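Local coordinates for protein homoserine dehydrogenase (PDB 3ING) that probably catalyses the NADPH-dependent reduction of aspartate semialdehyde to homoserine on the pathway to threonine and methionine, and binds NADPH and a sodium ion, at residues 19-23 and 310-314; 84-90 and 111-117; 94-100 and 119-124; 141-146 and 217-221. All coordinates share one frame; numbering follows the deposited sequence.

Contact 1. Residues 19-23 and 310-314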
# COMPACT_ATOMS: atom_id res chain seq x y z
N VAL A 19 -18.12 6.33 -9.01
CA VAL A 19 -17.15 7.39 -8.85
C VAL A 19 -17.86 8.69 -8.41
O VAL A 19 -17.44 9.36 -7.45
CB VAL A 19 -16.29 7.60 -10.13
CG1 VAL A 19 -15.60 8.95 -10.09
CG2 VAL A 19 -15.23 6.44 -10.31
N LEU A 20 -18.99 8.99 -9.05
CA LEU A 20 -19.79 10.13 -8.66
C LEU A 20 -20.32 9.95 -7.23
O LEU A 20 -20.32 10.89 -6.45
CB LEU A 20 -20.97 10.30 -9.63
CG LEU A 20 -20.68 10.77 -11.05
CD1 LEU A 20 -21.96 11.00 -11.85
CD2 LEU A 20 -19.84 12.04 -11.03
N ARG A 21 -20.78 8.76 -6.89
CA ARG A 21 -21.31 8.54 -5.54
C ARG A 21 -20.24 8.82 -4.49
O ARG A 21 -20.51 9.52 -3.50
CB ARG A 21 -21.82 7.11 -5.36
CG ARG A 21 -23.13 6.79 -6.10
CD ARG A 21 -23.65 5.37 -5.85
NE ARG A 21 -24.83 5.10 -6.68
CZ ARG A 21 -24.88 4.27 -7.72
NH1 ARG A 21 -23.83 3.56 -8.09
NH2 ARG A 21 -26.02 4.11 -8.36
N ILE A 22 -19.03 8.30 -4.72
CA ILE A 22 -17.92 8.49 -3.78
C ILE A 22 -17.53 9.95 -3.67
O ILE A 22 -17.35 10.46 -2.58
CB ILE A 22 -16.71 7.58 -4.12
CG1 ILE A 22 -17.12 6.12 -3.87
CG2 ILE A 22 -15.46 7.93 -3.27
CD1 ILE A 22 -16.13 5.06 -4.30
N ILE A 23 -17.46 10.64 -4.81
CA ILE A 23 -17.14 12.06 -4.81
C ILE A 23 -18.20 12.84 -4.05
O ILE A 23 -17.89 13.72 -3.24
CB ILE A 23 -16.99 12.63 -6.27
CG1 ILE A 23 -15.75 12.03 -6.92
CG2 ILE A 23 -17.02 14.22 -6.23
CD1 ILE A 23 -15.56 12.34 -8.43
N ALA A 310 -14.14 2.07 -8.11
CA ALA A 310 -14.40 3.53 -8.07
C ALA A 310 -13.57 4.24 -6.96
O ALA A 310 -13.08 5.35 -7.11
CB ALA A 310 -15.94 3.79 -7.89
N GLY A 311 -13.38 3.55 -5.85
CA GLY A 311 -12.60 4.11 -4.76
C GLY A 311 -11.14 4.24 -5.16
O GLY A 311 -10.50 5.19 -4.79
N ALA A 312 -10.66 3.31 -5.97
CA ALA A 312 -9.29 3.35 -6.52
C ALA A 312 -9.13 4.52 -7.47
O ALA A 312 -8.15 5.28 -7.41
CB ALA A 312 -8.95 1.99 -7.25
N VAL A 313 -10.13 4.73 -8.33
CA VAL A 313 -10.16 5.91 -9.20
C VAL A 313 -10.10 7.20 -8.38
O VAL A 313 -9.34 8.13 -8.72
CB VAL A 313 -11.40 5.92 -10.16
CG1 VAL A 313 -11.48 7.20 -10.96
CG2 VAL A 313 -11.42 4.65 -11.07
N VAL A 314 -10.88 7.29 -7.29
CA VAL A 314 -10.92 8.54 -6.53
C VAL A 314 -9.62 8.72 -5.74
O VAL A 314 -9.16 9.85 -5.56
CB VAL A 314 -12.20 8.69 -5.66
CG1 VAL A 314 -12.12 9.96 -4.79
CG2 VAL A 314 -13.44 8.75 -6.55
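Facing each other through V19 and A310, the helical segments 19-23 and 310-314 run at 59° with their axes 9.0 Å apart, and no hydrogen bond joins them. The small side chain of A310 lets V19 come down on that helix. The methyl CB of A310 lies 3.5 Å from the backbone N of V19, so the methyl rests directly on the main chain of helix 14-29. V19 adds its CG2 branch, which sits 3.7 Å from A310 CB and also meets V313. I22 reaches further: its CG1 stands anti to the carbonyl carbon (chi1 -68°) and the chain then runs extended, carrying CD1 against the A310-G311 main chain, 3.5 Å from G311 N. V314 fills the other end, where its CG2 branch is shared by I22 CG2 at 3.9 Å and I23 CG1 at 4.0 Å. Branched aliphatic residues suit this buried, wholly apolar surface. Helix 14-29 begins within the GxGxxG sequence (G11, G13, G16), consistent with a Rossmann-type dinucleotide-binding turn, and helix 306-321 packs beside it. I23 and V314 both rest on I35 of strand 34-41, V313 leans on A116 and A143, and P161 of the second subunit covers I22 and V314.

Contact 2. Residues 84-90 and 111-117. With NDP (NADPH dihydro-nicotinamide-adenine-dinucleotide phosphate), chain C.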
# COMPACT_ATOMS: atom_id res chain seq x y z
N ASP A 84 -8.88 20.20 -14.26
CA ASP A 84 -7.51 19.77 -13.96
C ASP A 84 -7.24 18.33 -14.42
O ASP A 84 -6.08 17.95 -14.62
CB ASP A 84 -7.38 19.83 -12.47
CG ASP A 84 -7.72 21.23 -11.94
OD1 ASP A 84 -7.00 22.16 -12.35
OD2 ASP A 84 -8.69 21.39 -11.17
N LEU A 85 -8.30 17.55 -14.56
CA LEU A 85 -8.16 16.11 -14.72
C LEU A 85 -9.31 15.49 -15.49
O LEU A 85 -10.48 15.86 -15.28
CB LEU A 85 -8.09 15.57 -13.29
CG LEU A 85 -7.79 14.17 -12.81
CD1 LEU A 85 -7.13 14.24 -11.40
CD2 LEU A 85 -9.07 13.40 -12.78
N LEU A 86 -8.99 14.57 -16.39
CA LEU A 86 -9.98 13.76 -17.10
C LEU A 86 -9.96 12.36 -16.51
O LEU A 86 -8.89 11.80 -16.26
CB LEU A 86 -9.68 13.67 -18.60
CG LEU A 86 -10.55 12.62 -19.33
CD1 LEU A 86 -11.88 13.20 -19.84
CD2 LEU A 86 -9.76 11.99 -20.45
N VAL A 87 -11.15 11.81 -16.26
CA VAL A 87 -11.29 10.47 -15.73
C VAL A 87 -11.98 9.60 -16.79
O VAL A 87 -13.06 9.93 -17.29
CB VAL A 87 -12.11 10.47 -14.44
CG1 VAL A 87 -12.20 9.02 -13.86
CG2 VAL A 87 -11.55 11.48 -13.43
N ASP A 88 -11.31 8.51 -17.16
CA ASP A 88 -11.81 7.57 -18.17
C ASP A 88 -12.38 6.32 -17.53
O ASP A 88 -11.63 5.48 -17.06
CB ASP A 88 -10.69 7.18 -19.12
CG ASP A 88 -11.15 6.27 -20.24
OD1 ASP A 88 -12.36 6.07 -20.36
OD2 ASP A 88 -10.29 5.78 -21.03
N CYS A 89 -13.70 6.24 -17.48
CA CYS A 89 -14.38 5.05 -17.06
C CYS A 89 -15.20 4.46 -18.24
O CYS A 89 -16.29 3.88 -18.04
CB CYS A 89 -15.30 5.37 -15.88
SG CYS A 89 -14.37 5.75 -14.36
N THR A 90 -14.71 4.64 -19.44
CA THR A 90 -15.37 4.10 -20.65
C THR A 90 -14.88 2.66 -20.86
O THR A 90 -13.88 2.27 -20.32
CB THR A 90 -15.04 4.92 -21.90
OG1 THR A 90 -13.63 4.79 -22.17
CG2 THR A 90 -15.41 6.40 -21.72
N MSE A 111 -4.68 19.07 -18.89
CA MSE A 111 -5.21 18.20 -17.89
C MSE A 111 -4.35 16.98 -17.66
O MSE A 111 -3.65 16.51 -18.58
CB MSE A 111 -6.60 17.73 -18.30
CG MSE A 111 -7.59 18.83 -18.52
SE MSE A 111 -9.34 18.11 -18.85
CE MSE A 111 -9.48 18.05 -20.32
N ASN A 112 -4.39 16.45 -16.43
CA ASN A 112 -3.83 15.10 -16.20
C ASN A 112 -4.94 14.11 -16.42
O ASN A 112 -6.09 14.50 -16.65
CB ASN A 112 -3.23 14.97 -14.80
CG ASN A 112 -2.07 15.88 -14.57
OD1 ASN A 112 -1.10 15.90 -15.35
ND2 ASN A 112 -2.13 16.63 -13.49
N VAL A 113 -4.60 12.81 -16.39
CA VAL A 113 -5.57 11.77 -16.59
C VAL A 113 -5.56 10.71 -15.53
O VAL A 113 -4.51 10.30 -15.05
CB VAL A 113 -5.35 11.09 -18.00
CG1 VAL A 113 -6.23 9.87 -18.18
CG2 VAL A 113 -5.63 12.10 -19.12
N VAL A 114 -6.76 10.26 -15.17
CA VAL A 114 -6.94 9.06 -14.35
C VAL A 114 -7.78 8.07 -15.14
O VAL A 114 -8.83 8.45 -15.68
CB VAL A 114 -7.65 9.35 -13.04
CG1 VAL A 114 -7.98 8.06 -12.38
CG2 VAL A 114 -6.78 10.28 -12.14
N THR A 115 -7.35 6.82 -15.24
CA THR A 115 -8.11 5.87 -16.00
C THR A 115 -8.33 4.55 -15.27
O THR A 115 -7.46 4.05 -14.56
CB THR A 115 -7.47 5.61 -17.39
OG1 THR A 115 -8.35 4.78 -18.22
CG2 THR A 115 -6.07 4.93 -17.26
N ALA A 116 -9.52 4.01 -15.46
CA ALA A 116 -9.90 2.61 -15.14
C ALA A 116 -9.88 1.73 -16.39
O ALA A 116 -9.89 0.50 -16.30
CB ALA A 116 -11.37 2.58 -14.54
N ASN A 117 -9.87 2.37 -17.55
CA ASN A 117 -9.90 1.68 -18.83
C ASN A 117 -8.48 1.18 -19.15
O ASN A 117 -7.53 1.94 -19.08
CB ASN A 117 -10.49 2.64 -19.88
CG ASN A 117 -10.40 2.11 -21.33
OD1 ASN A 117 -9.45 1.45 -21.67
ND2 ASN A 117 -11.37 2.44 -22.16
PA NDP C . -20.02 -0.04 -18.20
O1A NDP C . -20.92 -0.38 -17.08
O2A NDP C . -20.32 -0.67 -19.51
O5B NDP C . -20.01 1.56 -18.43
C5B NDP C . -19.36 2.22 -19.49
C4B NDP C . -19.77 3.68 -19.53
O4B NDP C . -19.21 4.35 -20.64
C3B NDP C . -21.28 3.85 -19.73
O3B NDP C . -21.74 5.08 -19.20
C2B NDP C . -21.42 3.85 -21.22
O2B NDP C . -22.58 4.47 -21.69
C1B NDP C . -20.23 4.70 -21.57
N9A NDP C . -19.71 4.52 -22.92
C8A NDP C . -19.70 3.42 -23.73
N7A NDP C . -19.03 3.76 -24.88
C5A NDP C . -18.64 5.04 -24.78
C6A NDP C . -17.95 5.84 -25.67
N6A NDP C . -17.31 5.30 -26.70
N1A NDP C . -17.70 7.09 -25.25
C2A NDP C . -18.13 7.60 -24.05
N3A NDP C . -18.81 6.81 -23.13
C4A NDP C . -19.04 5.53 -23.55
O3 NDP C . -18.50 -0.36 -17.80
PN NDP C . -17.91 -0.45 -16.30
O1N NDP C . -18.24 -1.79 -15.73
O2N NDP C . -18.32 0.79 -15.59
O5D NDP C . -16.30 -0.44 -16.55
C5D NDP C . -15.78 0.81 -17.01
C4D NDP C . -14.27 0.66 -17.22
O4D NDP C . -13.70 0.30 -15.98
C3D NDP C . -13.89 -0.44 -18.18
O3D NDP C . -12.87 -0.05 -19.10
C2D NDP C . -13.45 -1.58 -17.28
O2D NDP C . -12.53 -2.44 -17.90
C1D NDP C . -12.85 -0.83 -16.12
N1N NDP C . -12.78 -1.60 -14.90
C2N NDP C . -13.92 -2.14 -14.37
C3N NDP C . -13.90 -3.03 -13.31
C7N NDP C . -15.18 -3.46 -12.70
O7N NDP C . -15.17 -3.67 -11.34
N7N NDP C . -16.31 -3.52 -13.39
C4N NDP C . -12.65 -3.20 -12.45
C5N NDP C . -11.46 -2.53 -13.10
C6N NDP C . -11.57 -1.77 -14.25
P2B NDP C . -24.06 4.07 -21.21
O1X NDP C . -24.88 4.87 -22.19
O2X NDP C . -24.28 4.32 -19.69
O3X NDP C . -24.14 2.60 -21.48
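Strands 85-88 and 112-115 run parallel, L85 beside N112 to D88 beside T115; D84 O and A116 N extend the bonding at the ends, and the five backbone hydrogen bonds alternate from one strand to the other. The tight part is the middle: V114 N to L86 O measures 2.8 Å at 170°, D88 N to V114 O is 2.9 Å, and L85 CD2 meets V114 CG2 at 3.9 Å. The looser, partly exposed start holds the polar D84, bridged to R6, and N112, bonded to Y138. At the other end the strands open into turns at the cofactor. D88 OD1 receives T90 N in an Asx turn and, on its syn lone pair, T90 OG1 at 2.6 Å. N117, with CG anti to the backbone N (chi1 172°), gives ND2 to T90 OG1 at 3.3 Å and to E99 OE2, while its OD1 caps S119 N. T90 O accepts NADPH O3D at 2.8 Å. The short polar side chains of T90 and N117 tie the turns together, with small A116 beside the ribose. Helix 97-108 joins the strands in a beta-alpha-beta unit and covers L86 and V113; strand 4-10 flanks 85-88, and helix 306-321 covers V87 and V114.

Contact 3. Residues 94-100 and 119-124. With NDP (NADPH dihydro-nicotinamide-adenine-dinucleotide phosphate), chain C.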
# COMPACT_ATOMS: atom_id res chain seq x y z
N ARG A 94 -11.12 -1.97 -29.07
CA ARG A 94 -10.35 -3.14 -29.52
C ARG A 94 -8.84 -2.86 -29.67
O ARG A 94 -8.04 -3.77 -29.52
CB ARG A 94 -10.89 -3.60 -30.88
CG ARG A 94 -12.38 -3.95 -30.93
CD ARG A 94 -12.77 -5.05 -29.95
NE ARG A 94 -12.98 -4.57 -28.58
CZ ARG A 94 -12.98 -5.35 -27.50
NH1 ARG A 94 -12.79 -6.66 -27.60
NH2 ARG A 94 -13.15 -4.80 -26.30
N ASP A 95 -8.49 -1.60 -29.96
CA ASP A 95 -7.14 -1.21 -30.36
C ASP A 95 -6.51 -0.08 -29.54
O ASP A 95 -5.35 0.28 -29.74
CB ASP A 95 -7.15 -0.88 -31.88
CG ASP A 95 -8.00 0.37 -32.23
OD1 ASP A 95 -8.52 1.07 -31.35
OD2 ASP A 95 -8.16 0.64 -33.43
N GLY A 96 -7.25 0.50 -28.60
CA GLY A 96 -6.69 1.56 -27.77
C GLY A 96 -6.58 2.93 -28.38
O GLY A 96 -6.15 3.85 -27.72
N VAL A 97 -6.99 3.09 -29.64
CA VAL A 97 -6.78 4.35 -30.37
C VAL A 97 -7.70 5.45 -29.84
O VAL A 97 -7.28 6.59 -29.68
CB VAL A 97 -6.97 4.11 -31.89
CG1 VAL A 97 -6.91 5.39 -32.65
CG2 VAL A 97 -5.89 3.08 -32.38
N ARG A 98 -8.96 5.09 -29.54
CA ARG A 98 -9.91 6.03 -28.99
C ARG A 98 -9.41 6.63 -27.65
O ARG A 98 -9.49 7.85 -27.41
CB ARG A 98 -11.28 5.34 -28.80
CG ARG A 98 -12.34 6.29 -28.26
CD ARG A 98 -13.72 5.64 -28.03
NE ARG A 98 -13.66 4.54 -27.06
CZ ARG A 98 -13.52 4.70 -25.74
NH1 ARG A 98 -13.39 5.91 -25.18
NH2 ARG A 98 -13.48 3.65 -24.97
N GLU A 99 -8.85 5.77 -26.81
CA GLU A 99 -8.34 6.14 -25.51
C GLU A 99 -7.09 7.02 -25.65
O GLU A 99 -6.96 8.06 -24.98
CB GLU A 99 -8.03 4.89 -24.72
CG GLU A 99 -9.28 4.03 -24.32
CD GLU A 99 -9.75 2.97 -25.32
OE1 GLU A 99 -9.31 3.01 -26.50
OE2 GLU A 99 -10.62 2.12 -24.93
N TYR A 100 -6.17 6.61 -26.51
CA TYR A 100 -5.01 7.43 -26.79
C TYR A 100 -5.44 8.84 -27.23
O TYR A 100 -4.89 9.82 -26.76
CB TYR A 100 -4.09 6.80 -27.85
CG TYR A 100 -3.19 7.81 -28.55
CD1 TYR A 100 -2.13 8.43 -27.87
CD2 TYR A 100 -3.39 8.15 -29.87
CE1 TYR A 100 -1.31 9.36 -28.53
CE2 TYR A 100 -2.59 9.09 -30.52
CZ TYR A 100 -1.55 9.67 -29.84
OH TYR A 100 -0.74 10.59 -30.47
N SER A 119 -7.48 -0.48 -22.07
CA SER A 119 -7.14 -0.71 -23.50
C SER A 119 -6.14 0.28 -24.08
O SER A 119 -5.28 -0.08 -24.89
CB SER A 119 -8.41 -0.67 -24.32
OG SER A 119 -8.15 -1.01 -25.67
N GLY A 120 -6.27 1.55 -23.71
CA GLY A 120 -5.31 2.55 -24.18
C GLY A 120 -3.91 2.19 -23.75
O GLY A 120 -3.04 2.08 -24.56
N LEU A 121 -3.71 1.95 -22.45
CA LEU A 121 -2.39 1.62 -21.94
C LEU A 121 -1.89 0.28 -22.42
O LEU A 121 -0.70 0.09 -22.58
CB LEU A 121 -2.41 1.65 -20.40
CG LEU A 121 -2.66 3.03 -19.78
CD1 LEU A 121 -2.86 2.93 -18.27
CD2 LEU A 121 -1.53 4.01 -20.15
N ALA A 122 -2.78 -0.67 -22.65
CA ALA A 122 -2.36 -2.01 -23.10
C ALA A 122 -1.91 -2.06 -24.58
O ALA A 122 -1.11 -2.90 -24.96
CB ALA A 122 -3.47 -3.05 -22.82
N ASN A 123 -2.41 -1.12 -25.38
CA ASN A 123 -2.17 -1.06 -26.80
C ASN A 123 -1.26 0.08 -27.25
O ASN A 123 -0.53 -0.06 -28.24
CB ASN A 123 -3.52 -0.92 -27.52
CG ASN A 123 -4.36 -2.19 -27.45
OD1 ASN A 123 -4.00 -3.18 -28.05
ND2 ASN A 123 -5.49 -2.14 -26.77
N LYS A 124 -1.32 1.20 -26.54
CA LYS A 124 -0.70 2.44 -26.98
C LYS A 124 0.13 3.12 -25.87
O LYS A 124 0.20 4.35 -25.78
CB LYS A 124 -1.80 3.40 -27.46
CG LYS A 124 -2.69 2.88 -28.62
CD LYS A 124 -2.57 3.64 -29.91
CE LYS A 124 -1.16 4.06 -30.23
NZ LYS A 124 -0.86 4.06 -31.67
PA NDP C . -20.02 -0.04 -18.20
O1A NDP C . -20.92 -0.38 -17.08
O2A NDP C . -20.32 -0.67 -19.51
O5B NDP C . -20.01 1.56 -18.43
C5B NDP C . -19.36 2.22 -19.49
C4B NDP C . -19.77 3.68 -19.53
O4B NDP C . -19.21 4.35 -20.64
C3B NDP C . -21.28 3.85 -19.73
O3B NDP C . -21.74 5.08 -19.20
C2B NDP C . -21.42 3.85 -21.22
O2B NDP C . -22.58 4.47 -21.69
C1B NDP C . -20.23 4.70 -21.57
N9A NDP C . -19.71 4.52 -22.92
C8A NDP C . -19.70 3.42 -23.73
N7A NDP C . -19.03 3.76 -24.88
C5A NDP C . -18.64 5.04 -24.78
C6A NDP C . -17.95 5.84 -25.67
N6A NDP C . -17.31 5.30 -26.70
N1A NDP C . -17.70 7.09 -25.25
C2A NDP C . -18.13 7.60 -24.05
N3A NDP C . -18.81 6.81 -23.13
C4A NDP C . -19.04 5.53 -23.55
O3 NDP C . -18.50 -0.36 -17.80
PN NDP C . -17.91 -0.45 -16.30
O1N NDP C . -18.24 -1.79 -15.73
O2N NDP C . -18.32 0.79 -15.59
O5D NDP C . -16.30 -0.44 -16.55
C5D NDP C . -15.78 0.81 -17.01
C4D NDP C . -14.27 0.66 -17.22
O4D NDP C . -13.70 0.30 -15.98
C3D NDP C . -13.89 -0.44 -18.18
O3D NDP C . -12.87 -0.05 -19.10
C2D NDP C . -13.45 -1.58 -17.28
O2D NDP C . -12.53 -2.44 -17.90
C1D NDP C . -12.85 -0.83 -16.12
N1N NDP C . -12.78 -1.60 -14.90
C2N NDP C . -13.92 -2.14 -14.37
C3N NDP C . -13.90 -3.03 -13.31
C7N NDP C . -15.18 -3.46 -12.70
O7N NDP C . -15.17 -3.67 -11.34
N7N NDP C . -16.31 -3.52 -13.39
C4N NDP C . -12.65 -3.20 -12.45
C5N NDP C . -11.46 -2.53 -13.10
C6N NDP C . -11.57 -1.77 -14.25
P2B NDP C . -24.06 4.07 -21.21
O1X NDP C . -24.88 4.87 -22.19
O2X NDP C . -24.28 4.32 -19.69
O3X NDP C . -24.14 2.60 -21.48
O HOH W 1 -7.57 -4.02 -26.16
O HOH W 2 -5.19 -4.83 -30.31
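G96 and G120 bring the starts of two helices of the Rossmann-type domain together, their CA atoms only 4.0 Å apart. G96 is the N-cap of helix 97-108, and G120 lies in the first turn of helix 119-135. The bare CA of G96 lets S119 O and N123 CB come close, and that of G120 admits E99 CB to 3.6 Å from G120 CA. Beside the glycines, N123 CB comes against D95 O, and K124 runs over the first turn of the other helix. Its CD passes 4.1 Å from Y100 CB and close to V97 CG2, so the long aliphatic chain does the packing while NZ is paired with D127.

No direct hydrogen bond crosses the contact, and the next shell supplies the polar links. N123 ND2 turns back to S119 O at 2.8 Å, and two waters join its amide to R94 O; the firmer bridge is water 2, which donates to R94 O and to N123 OD1. S93 holds both sides, its O accepting from S119 OG and its OG bonded to G96 N and to E99 OE1. D95 OD1 takes V97 N in an Asx turn, an acceptor well placed for an amide of the first helical turn. E99, bent at chi2 (88°), folds its carboxylate over S119 CB and toward N117. Its OE2 forms a salt bridge with R98 NH2 by charge alone, lying well out of the guanidinium plane. E99 CD lies over one face of that guanidinium, whose opposite face is met by NADPH N6A, 3.7 Å from R98 NE.

Contact 4. Residues 141-146 and 217-221. With NA (sodium ion), chain B.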
# COMPACT_ATOMS: atom_id res chain seq x y z
N TYR A 141 -3.47 5.09 -13.07
CA TYR A 141 -4.21 3.92 -13.56
C TYR A 141 -4.39 2.81 -12.53
O TYR A 141 -4.43 1.62 -12.86
CB TYR A 141 -3.54 3.46 -14.86
CG TYR A 141 -2.01 3.38 -14.83
CD1 TYR A 141 -1.36 2.25 -14.35
CD2 TYR A 141 -1.23 4.43 -15.30
CE1 TYR A 141 0.03 2.17 -14.32
CE2 TYR A 141 0.17 4.34 -15.28
CZ TYR A 141 0.79 3.21 -14.78
OH TYR A 141 2.18 3.11 -14.75
N GLU A 142 -4.58 3.20 -11.28
CA GLU A 142 -4.81 2.23 -10.23
C GLU A 142 -5.87 1.19 -10.56
O GLU A 142 -5.67 0.00 -10.37
CB GLU A 142 -5.24 2.93 -8.94
CG GLU A 142 -5.27 1.96 -7.75
CD GLU A 142 -3.88 1.43 -7.45
OE1 GLU A 142 -3.00 2.26 -7.18
OE2 GLU A 142 -3.67 0.21 -7.53
N ALA A 143 -7.02 1.65 -11.01
CA ALA A 143 -8.15 0.77 -11.29
C ALA A 143 -7.97 -0.18 -12.47
O ALA A 143 -8.76 -1.10 -12.62
CB ALA A 143 -9.43 1.63 -11.51
N THR A 144 -6.94 0.03 -13.30
CA THR A 144 -6.73 -0.80 -14.48
C THR A 144 -6.20 -2.21 -14.15
O THR A 144 -6.34 -3.06 -14.98
CB THR A 144 -5.76 -0.16 -15.48
OG1 THR A 144 -4.44 -0.09 -14.88
CG2 THR A 144 -6.28 1.22 -15.92
N VAL A 145 -5.62 -2.44 -12.97
CA VAL A 145 -5.20 -3.82 -12.60
C VAL A 145 -5.71 -4.13 -11.19
O VAL A 145 -5.38 -3.42 -10.24
CB VAL A 145 -3.68 -4.00 -12.62
CG1 VAL A 145 -3.28 -5.52 -12.24
CG2 VAL A 145 -3.09 -3.58 -13.95
N ALA A 146 -6.54 -5.16 -11.07
CA ALA A 146 -7.11 -5.54 -9.77
C ALA A 146 -7.90 -4.38 -9.20
O ALA A 146 -7.54 -3.79 -8.18
CB ALA A 146 -6.02 -6.02 -8.74
N LYS A 217 -3.98 -6.27 -18.52
CA LYS A 217 -3.43 -5.96 -17.20
C LYS A 217 -1.96 -6.32 -17.17
O LYS A 217 -1.17 -5.62 -16.59
CB LYS A 217 -4.21 -6.69 -16.09
CG LYS A 217 -5.66 -6.29 -15.98
CD LYS A 217 -6.38 -7.05 -14.87
CE LYS A 217 -7.85 -6.60 -14.77
NZ LYS A 217 -8.02 -5.23 -14.23
N SER A 218 -1.57 -7.41 -17.84
CA SER A 218 -0.21 -7.86 -17.79
C SER A 218 0.75 -6.90 -18.49
O SER A 218 1.92 -6.81 -18.10
CB SER A 218 -0.05 -9.29 -18.37
OG SER A 218 -0.13 -9.35 -19.80
N VAL A 219 0.24 -6.22 -19.54
CA VAL A 219 1.03 -5.22 -20.29
C VAL A 219 1.30 -4.03 -19.38
O VAL A 219 2.40 -3.54 -19.30
CB VAL A 219 0.31 -4.72 -21.54
CG1 VAL A 219 1.05 -3.55 -22.18
CG2 VAL A 219 0.11 -5.86 -22.54
N ILE A 220 0.25 -3.55 -18.74
CA ILE A 220 0.35 -2.40 -17.86
C ILE A 220 1.34 -2.72 -16.73
O ILE A 220 2.21 -1.91 -16.40
CB ILE A 220 -1.04 -1.99 -17.31
CG1 ILE A 220 -1.94 -1.60 -18.48
CG2 ILE A 220 -0.92 -0.84 -16.22
CD1 ILE A 220 -3.39 -1.42 -18.11
N LEU A 221 1.23 -3.93 -16.18
CA LEU A 221 2.13 -4.36 -15.09
C LEU A 221 3.59 -4.44 -15.52
O LEU A 221 4.45 -3.87 -14.87
CB LEU A 221 1.70 -5.73 -14.52
CG LEU A 221 0.47 -5.80 -13.63
CD1 LEU A 221 -0.01 -7.26 -13.52
CD2 LEU A 221 0.75 -5.19 -12.26
NA NA B . -5.59 -1.73 -8.35
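K217 leaves its helix with CG anti to the carbonyl carbon and stays extended until chi4 (-71°), where the bend turns NZ onto T144 O, 2.8 Å away. NZ approaches from above the carbonyl plane, 54° out of it, rather than on a lone pair. T144 turns its hydroxyl into the position between the backbone N and the carbonyl carbon (chi1 66°), from which OG1 donates to Y141 O at 2.6 Å. That oxygen also takes T144 N, so two bonds pin the short 3-10 turn. A lysine suits the site because its methylenes can run along V145 while its terminal nitrogen reaches a buried carbonyl. K217 is the predicted proton donor of the active site, and its NZ also lies close to that of K118.

Segment 141-146 is the loop that leaves the last strand of the Rossmann-type sheet, and helix 212-226 lies in the C-terminal homoserine dehydrogenase family region. The loop also wraps a sodium ion, bound by E142 O and OE2, V145 O at 2.5 Å, A146 O, and V149 O from further along the chain.

One turn along the helix the interface is apolar. I220 sets CG2 3.6 Å from Y141 CD1 and CD1 against T144 OG1 and CB, while V145 divides its methyls: CG1 rests 3.9 Å from L221 CD1, and CG2 lies against K217 CB. F152 closes over T144, V145, I220 and L221, and Y141 OH is bonded to H224 ND1.

Overall arrangement
Contacts 1, 2 and 4 are buried, whereas contact 3 is only partly so and reaches the surface. Contacts 2 and 3 share one beta-alpha-beta unit: the strands of contact 2 bracket helix 97-108, and hydrogen bonds run from N117 to E99 and from T90 to R98. Both touch NADPH, contact 2 at the nicotinamide ribose and adenine, contact 3 at the adenine amino group. Contact 1 is purely aliphatic and joins two helices far apart in sequence; V313 ties it to V87 of contact 2 and A143 of contact 4. Contact 4 instead combines a lysine-carbonyl bond with a sodium site, and it meets contact 3 where L121 packs on Y141 and I220.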